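Putative O-methyltransferase (Klebsiella pneumoniae subsp. pneumoniae, PDB 3TFW) probably transfers a methyl group from S-adenosylmethionine to an oxygen atom of its substrate. Local coordinates at residues L57-T62 and F137-I142; Q126-L131 and P150-W155; E195-E200 and G218-W223. One frame throughout, in Å; residues are numbered along the deposited sequence.

Contact 1 (L57-T62 and F137-I142); sequences LLVRLT and FDLIFI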
# COMPACT_ATOMS: atom_id res chain seq x y z
N LEU A 57 0.82 -2.71 9.09
CA LEU A 57 1.53 -3.70 8.26
C LEU A 57 2.85 -3.17 7.72
O LEU A 57 3.82 -3.90 7.64
CB LEU A 57 0.64 -4.27 7.14
CG LEU A 57 -0.56 -5.10 7.63
CD1 LEU A 57 -1.22 -5.86 6.50
CD2 LEU A 57 -0.16 -6.06 8.75
N LEU A 58 2.90 -1.88 7.40
CA LEU A 58 4.16 -1.23 7.01
C LEU A 58 5.22 -1.28 8.12
O LEU A 58 6.41 -1.47 7.84
CB LEU A 58 3.91 0.20 6.55
CG LEU A 58 3.05 0.32 5.29
CD1 LEU A 58 2.93 1.77 4.88
CD2 LEU A 58 3.65 -0.51 4.14
N VAL A 59 4.80 -1.14 9.37
CA VAL A 59 5.72 -1.31 10.50
C VAL A 59 6.28 -2.73 10.52
O VAL A 59 7.49 -2.93 10.65
CB VAL A 59 5.06 -0.95 11.86
CG1 VAL A 59 6.04 -1.14 13.00
CG2 VAL A 59 4.54 0.49 11.84
N ARG A 60 5.41 -3.72 10.37
CA ARG A 60 5.86 -5.12 10.32
C ARG A 60 6.80 -5.40 9.15
O ARG A 60 7.79 -6.11 9.32
CB ARG A 60 4.67 -6.08 10.25
CG ARG A 60 3.81 -6.06 11.48
CD ARG A 60 2.85 -7.22 11.46
NE ARG A 60 1.84 -7.03 12.49
CZ ARG A 60 0.88 -7.90 12.78
NH1 ARG A 60 0.81 -9.05 12.12
NH2 ARG A 60 0.01 -7.62 13.74
N LEU A 61 6.48 -4.84 7.98
CA LEU A 61 7.28 -5.07 6.77
C LEU A 61 8.67 -4.44 6.87
O LEU A 61 9.65 -5.02 6.38
CB LEU A 61 6.56 -4.54 5.53
CG LEU A 61 5.35 -5.33 5.02
CD1 LEU A 61 4.57 -4.48 4.04
CD2 LEU A 61 5.79 -6.64 4.36
N THR A 62 8.75 -3.26 7.48
CA THR A 62 10.04 -2.61 7.67
C THR A 62 10.79 -3.16 8.87
O THR A 62 11.96 -2.83 9.06
CB THR A 62 9.92 -1.07 7.81
OG1 THR A 62 8.98 -0.73 8.85
CG2 THR A 62 9.53 -0.42 6.49
N PHE A 137 15.59 6.82 11.14
CA PHE A 137 14.30 6.16 11.37
C PHE A 137 14.05 5.12 10.28
O PHE A 137 14.50 5.27 9.14
CB PHE A 137 13.16 7.18 11.37
CG PHE A 137 13.24 8.17 12.49
CD1 PHE A 137 12.68 7.89 13.73
CD2 PHE A 137 13.85 9.40 12.29
CE1 PHE A 137 12.74 8.82 14.78
CE2 PHE A 137 13.92 10.33 13.33
CZ PHE A 137 13.37 10.04 14.57
N ASP A 138 13.29 4.08 10.62
CA ASP A 138 12.99 2.99 9.68
C ASP A 138 11.74 3.27 8.86
O ASP A 138 11.57 2.77 7.73
CB ASP A 138 12.81 1.69 10.45
CG ASP A 138 14.03 1.33 11.26
OD1 ASP A 138 15.13 1.35 10.69
OD2 ASP A 138 13.88 1.06 12.48
N LEU A 139 10.85 4.03 9.47
CA LEU A 139 9.59 4.40 8.84
C LEU A 139 9.25 5.83 9.24
O LEU A 139 9.37 6.22 10.42
CB LEU A 139 8.48 3.43 9.29
CG LEU A 139 7.07 3.85 8.86
CD1 LEU A 139 6.96 3.62 7.38
CD2 LEU A 139 6.00 3.07 9.59
N ILE A 140 8.87 6.63 8.25
CA ILE A 140 8.59 8.04 8.47
C ILE A 140 7.23 8.36 7.86
O ILE A 140 7.00 8.11 6.67
CB ILE A 140 9.68 8.96 7.89
CG1 ILE A 140 11.06 8.64 8.51
CG2 ILE A 140 9.32 10.44 8.12
CD1 ILE A 140 12.25 9.35 7.83
N PHE A 141 6.34 8.89 8.68
CA PHE A 141 4.98 9.21 8.25
C PHE A 141 4.76 10.71 8.28
O PHE A 141 4.90 11.35 9.33
CB PHE A 141 3.97 8.48 9.15
CG PHE A 141 2.55 8.63 8.71
CD1 PHE A 141 2.06 7.89 7.64
CD2 PHE A 141 1.70 9.53 9.35
CE1 PHE A 141 0.73 8.03 7.23
CE2 PHE A 141 0.37 9.67 8.93
CZ PHE A 141 -0.10 8.92 7.88
N ILE A 142 4.44 11.29 7.13
CA ILE A 142 4.27 12.73 7.02
C ILE A 142 2.81 13.10 6.76
O ILE A 142 2.26 12.76 5.72
CB ILE A 142 5.19 13.33 5.93
CG1 ILE A 142 6.65 12.91 6.17
CG2 ILE A 142 5.05 14.86 5.89
CD1 ILE A 142 7.60 13.32 5.06

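Contact 2 (Q126-L131 and P150-W155); sequences QSLESL and PHYLRW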
# COMPACT_ATOMS: atom_id res chain seq x y z
N GLN A 126 10.98 23.04 14.36
CA GLN A 126 11.83 23.28 15.53
C GLN A 126 12.29 21.95 16.12
O GLN A 126 13.46 21.78 16.44
CB GLN A 126 11.10 24.12 16.59
CG GLN A 126 11.81 24.21 17.95
CD GLN A 126 11.26 25.31 18.85
OE1 GLN A 126 10.18 25.85 18.60
NE2 GLN A 126 12.01 25.66 19.89
N SER A 127 11.36 21.01 16.25
CA SER A 127 11.70 19.69 16.80
C SER A 127 12.67 18.94 15.90
O SER A 127 13.64 18.35 16.40
CB SER A 127 10.44 18.87 17.04
OG SER A 127 9.69 19.44 18.10
N LEU A 128 12.43 18.97 14.59
CA LEU A 128 13.34 18.33 13.62
C LEU A 128 14.74 18.92 13.64
O LEU A 128 15.73 18.18 13.55
CB LEU A 128 12.75 18.38 12.20
CG LEU A 128 11.52 17.49 12.02
CD1 LEU A 128 10.76 17.86 10.76
CD2 LEU A 128 11.93 16.02 12.02
N GLU A 129 14.82 20.25 13.77
CA GLU A 129 16.11 20.96 13.86
C GLU A 129 16.90 20.59 15.12
O GLU A 129 18.13 20.75 15.15
CB GLU A 129 15.89 22.48 13.82
CG GLU A 129 15.45 23.01 12.46
CD GLU A 129 14.78 24.37 12.55
OE1 GLU A 129 14.71 24.93 13.66
OE2 GLU A 129 14.35 24.87 11.49
N SER A 130 16.21 20.11 16.15
CA SER A 130 16.81 19.79 17.45
C SER A 130 17.23 18.33 17.63
O SER A 130 17.71 17.95 18.70
CB SER A 130 15.85 20.16 18.59
OG SER A 130 15.45 21.51 18.51
N LEU A 131 17.05 17.50 16.60
CA LEU A 131 17.34 16.07 16.69
C LEU A 131 18.83 15.75 16.84
O LEU A 131 19.19 14.78 17.51
CB LEU A 131 16.76 15.30 15.50
CG LEU A 131 15.23 15.18 15.44
CD1 LEU A 131 14.80 14.50 14.14
CD2 LEU A 131 14.70 14.44 16.65
N PRO A 150 7.67 20.10 1.71
CA PRO A 150 9.01 19.86 1.15
C PRO A 150 10.10 19.93 2.22
O PRO A 150 11.09 19.21 2.12
CB PRO A 150 9.17 20.97 0.10
CG PRO A 150 8.12 21.97 0.41
CD PRO A 150 7.01 21.27 1.10
N HIS A 151 9.92 20.78 3.24
CA HIS A 151 10.86 20.85 4.36
C HIS A 151 10.88 19.56 5.17
O HIS A 151 11.95 19.10 5.60
CB HIS A 151 10.52 22.04 5.28
CG HIS A 151 10.60 23.37 4.60
ND1 HIS A 151 11.79 23.92 4.19
CD2 HIS A 151 9.64 24.26 4.27
CE1 HIS A 151 11.56 25.10 3.63
NE2 HIS A 151 10.26 25.33 3.66
N TYR A 152 9.70 18.99 5.39
CA TYR A 152 9.59 17.72 6.08
C TYR A 152 10.30 16.60 5.31
O TYR A 152 10.99 15.78 5.92
CB TYR A 152 8.12 17.36 6.34
CG TYR A 152 7.43 18.36 7.23
CD1 TYR A 152 8.10 18.92 8.32
CD2 TYR A 152 6.13 18.79 6.97
CE1 TYR A 152 7.50 19.86 9.14
CE2 TYR A 152 5.51 19.73 7.80
CZ TYR A 152 6.21 20.26 8.88
OH TYR A 152 5.62 21.17 9.71
N LEU A 153 10.19 16.61 3.99
CA LEU A 153 10.89 15.62 3.16
C LEU A 153 12.41 15.73 3.28
O LEU A 153 13.12 14.72 3.35
CB LEU A 153 10.46 15.72 1.69
CG LEU A 153 10.95 14.61 0.73
CD1 LEU A 153 10.72 13.18 1.27
CD2 LEU A 153 10.28 14.76 -0.63
N ARG A 154 12.92 16.96 3.31
CA ARG A 154 14.36 17.19 3.47
C ARG A 154 14.87 16.60 4.79
O ARG A 154 15.87 15.87 4.79
CB ARG A 154 14.69 18.68 3.37
CG ARG A 154 16.16 19.00 3.64
CD ARG A 154 16.47 20.49 3.44
NE ARG A 154 15.92 21.32 4.50
CZ ARG A 154 14.84 22.07 4.35
NH1 ARG A 154 14.21 22.11 3.18
NH2 ARG A 154 14.38 22.79 5.36
N TRP A 155 14.17 16.89 5.89
CA TRP A 155 14.50 16.31 7.20
C TRP A 155 14.32 14.79 7.24
O TRP A 155 15.13 14.08 7.86
CB TRP A 155 13.68 16.99 8.30
CG TRP A 155 14.22 18.33 8.66
CD1 TRP A 155 13.63 19.55 8.43
CD2 TRP A 155 15.47 18.60 9.29
NE1 TRP A 155 14.45 20.56 8.89
CE2 TRP A 155 15.58 20.01 9.42
CE3 TRP A 155 16.51 17.79 9.77
CZ2 TRP A 155 16.70 20.62 10.02
CZ3 TRP A 155 17.62 18.40 10.36
CH2 TRP A 155 17.70 19.81 10.47

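Contact 3 (E195-E200 and G218-W223); sequences EMMGAE and GFTLAW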
# COMPACT_ATOMS: atom_id res chain seq x y z
N GLU A 195 7.19 16.81 -6.55
CA GLU A 195 8.23 17.10 -7.53
C GLU A 195 9.65 16.89 -6.98
O GLU A 195 10.50 16.34 -7.67
CB GLU A 195 8.04 18.51 -8.10
CG GLU A 195 6.90 18.53 -9.13
CD GLU A 195 6.34 19.92 -9.40
OE1 GLU A 195 6.94 20.93 -8.95
OE2 GLU A 195 5.28 19.99 -10.06
N MSE A 196 9.88 17.31 -5.74
CA MSE A 196 11.14 17.07 -5.03
C MSE A 196 11.40 15.57 -4.95
O MSE A 196 12.51 15.10 -5.22
CB MSE A 196 11.06 17.68 -3.63
CG MSE A 196 12.32 17.57 -2.79
SE MSE A 196 12.07 18.25 -0.95
CE MSE A 196 13.63 17.40 -0.15
N MSE A 197 10.36 14.82 -4.57
CA MSE A 197 10.45 13.38 -4.43
C MSE A 197 10.81 12.70 -5.76
O MSE A 197 11.70 11.85 -5.81
CB MSE A 197 9.12 12.83 -3.90
CG MSE A 197 9.04 11.32 -3.72
SE MSE A 197 7.40 10.85 -2.73
CE MSE A 197 7.83 11.89 -1.14
N GLY A 198 10.14 13.11 -6.83
CA GLY A 198 10.39 12.55 -8.16
C GLY A 198 11.78 12.81 -8.71
O GLY A 198 12.31 12.01 -9.50
N ALA A 199 12.39 13.92 -8.29
CA ALA A 199 13.70 14.35 -8.79
C ALA A 199 14.86 13.88 -7.91
O ALA A 199 16.03 14.11 -8.24
CB ALA A 199 13.73 15.85 -8.94
N GLU A 200 14.53 13.23 -6.80
CA GLU A 200 15.52 12.73 -5.84
C GLU A 200 15.96 11.30 -6.16
O GLU A 200 15.18 10.36 -5.97
CB GLU A 200 14.96 12.81 -4.41
CG GLU A 200 15.87 12.27 -3.32
CD GLU A 200 17.22 12.97 -3.31
OE1 GLU A 200 17.26 14.18 -2.99
OE2 GLU A 200 18.23 12.31 -3.64
N GLY A 218 -5.37 10.40 -1.35
CA GLY A 218 -4.25 9.59 -1.82
C GLY A 218 -3.01 9.81 -0.99
O GLY A 218 -2.95 10.73 -0.17
N PHE A 219 -2.01 8.95 -1.22
CA PHE A 219 -0.78 8.98 -0.45
C PHE A 219 0.43 8.62 -1.31
O PHE A 219 0.31 7.93 -2.32
CB PHE A 219 -0.88 8.06 0.78
CG PHE A 219 -0.92 6.58 0.45
CD1 PHE A 219 0.25 5.82 0.45
CD2 PHE A 219 -2.13 5.94 0.18
CE1 PHE A 219 0.22 4.45 0.15
CE2 PHE A 219 -2.17 4.57 -0.11
CZ PHE A 219 -1.01 3.83 -0.13
N THR A 220 1.60 9.10 -0.90
CA THR A 220 2.85 8.68 -1.53
C THR A 220 3.57 7.66 -0.67
O THR A 220 3.40 7.62 0.56
CB THR A 220 3.78 9.87 -1.80
OG1 THR A 220 4.12 10.51 -0.56
CG2 THR A 220 3.10 10.88 -2.70
N LEU A 221 4.37 6.83 -1.32
CA LEU A 221 5.17 5.83 -0.65
C LEU A 221 6.52 5.86 -1.34
O LEU A 221 6.58 5.74 -2.57
CB LEU A 221 4.51 4.47 -0.82
CG LEU A 221 4.78 3.31 0.13
CD1 LEU A 221 4.49 3.67 1.57
CD2 LEU A 221 3.88 2.14 -0.28
N ALA A 222 7.60 6.05 -0.57
CA ALA A 222 8.94 6.18 -1.15
C ALA A 222 9.92 5.32 -0.36
O ALA A 222 9.90 5.33 0.87
CB ALA A 222 9.40 7.65 -1.15
N TRP A 223 10.74 4.56 -1.09
CA TRP A 223 11.79 3.72 -0.52
C TRP A 223 13.09 4.49 -0.68
O TRP A 223 13.36 5.03 -1.75
CB TRP A 223 11.82 2.38 -1.29
CG TRP A 223 13.04 1.50 -1.07
CD1 TRP A 223 14.28 1.66 -1.64
CD2 TRP A 223 13.11 0.32 -0.27
NE1 TRP A 223 15.12 0.66 -1.23
CE2 TRP A 223 14.43 -0.18 -0.39
CE3 TRP A 223 12.20 -0.37 0.54
CZ2 TRP A 223 14.86 -1.34 0.27
CZ3 TRP A 223 12.62 -1.51 1.20
CH2 TRP A 223 13.94 -1.99 1.06

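Contact 1 (L57-T62 and F137-I142)
V59 and L139 meet methyl to methyl. CG2 of V59 lies 3.7 Å from CD2 of L139, and the two side chains cross at about a right angle. With chi1 of V59 at 180°, CG1 is anti to the backbone N, and CG2, beside that N, faces L139. L139, in strand 139-142, extends toward helix 49-62, with CG anti to its own backbone N (chi1 171°). Its side chain also rests on L165 and I167 of the next strand.

T62, one turn on from L58, makes the second touch. Its CG2 comes to 4.0 Å from the carbonyl O of D138. OG1 turns back to its own helix, 2.9 Å from L58 O and 3.2 Å from V59 O. T62 thus turns its methyl to the D138 carbonyl, while OG1 of T62 also lies 4.2 Å from CB of L139. The carboxylate of D138 is held by a salt bridge to R161 and by the backbone N atoms of K65 and R66.

The contact is thus apolar packing of a helix on a Rossmann-like sheet, with the polar groups at its end bonded within their own neighbourhoods.

Contact 2 (Q126-L131 and P150-W155)
L128 lies over one face of the W155 indole. Its CB sits 3.9 Å from the centroid of the five-membered ring, 13° off the ring normal, which makes a CH-pi contact. W155 CG lies anti to the carbonyl carbon (chi1 -78°), which swings the indole toward L128. The two side chains slide past each other in opposite directions. The backbone of helix 124-129 follows the same face outward. L128 O comes to 3.7 Å from CZ3 of W155, and the N of E129 stands above the rim of the ring.

E129 continues the cover at the outer end. Its CG is 3.6 Å from CZ2 of W155. The chain is extended beyond CG, and the carboxylate plane is turned 56° from the ring plane. E129 is exposed.

On the inner side the leucine meets a ring edge instead. CD1 of L128 lies near the plane of the Y152 ring, 3.8 Å from CD1 of Y152, and the side chains cross at about a right angle. The same L128 methyl is 3.9 Å from W155 CB, so it touches both aromatic residues. The Y152 hydroxyl is hydrogen-bonded to D145.

L153, further round helix 149-158, packs on F193 and M196 of helix 185-199. Helices 124-129 and 149-158 pack on each other against the parallel part of the Rossmann-like sheet, where L128 reaches strands 66-70 and 90-95.

Contact 3 (E195-E200 and G218-W223)
Packing through selenium carries this contact. M197 is a selenomethionine, and its SE atom touches two residues of strand 217-224. SE of M197 lies 3.9 Å from CB of T220 and 4.1 Å from CB of A222. T220 and A222 alternate with L221 along the strand, so both CB atoms point to the helix while that of L221 points away. The M197 side chain leaves the helix with CG anti to the backbone N (chi1 179°) and stays extended to SE. It then bends at chi3 (-59°), which turns the terminal methyl off the line of the chain, toward L153 of helix 149-158. The side chains of M197 and T220 run at a slant to each other.

The T220 hydroxyl adds a polar edge to the patch. OG1 of T220 is 3.9 Å from SE of M197 and 4.0 Å from CE of M197. These are packing distances.

Strand 217-224 alone runs against the other six strands of the sheet, which has strand order 3-2-1-4-5-7-6, as in class I methyltransferases. It is inserted between strands 165-169 and 203-211, and helix 185-199 covers it on one face.

Backbone hydrogen bonds fix the strand on both sides: T220 pairs with G168 and A222 with I166 on strand 165-169, while F219 pairs with L208 and L221 with T206 on strand 203-211.

Among apolar neighbours, M197 and A222 also touch A205 of strand 203-211. From the second subunit of the assembly, L23 of that subunit packs on M197, F54 of that subunit packs on L221, and R60 of that subunit makes a cation-pi contact with W223.

In the fold
Contacts 1 and 2 alternate along the chain: strand 139-142 falls between helices 124-129 and 149-158. Contact 3 follows both. The centres of contact 1 and contact 2 are about 18 Å apart. Those of contact 1 and contact 3 are about 15 Å apart. Those of contact 2 and contact 3 are about 17 Å apart. Contacts 1 and 3 each pack a helix on the same seven-stranded sheet, and L58 touches L221. Contact 2 joins two helices beside that sheet. It meets contact 1 where Y152 packs on I142, and contact 3 where helix 149-158 meets helix 185-199. Contacts 1 and 3 also touch the second subunit, so core packing and dimer packing share the same elements.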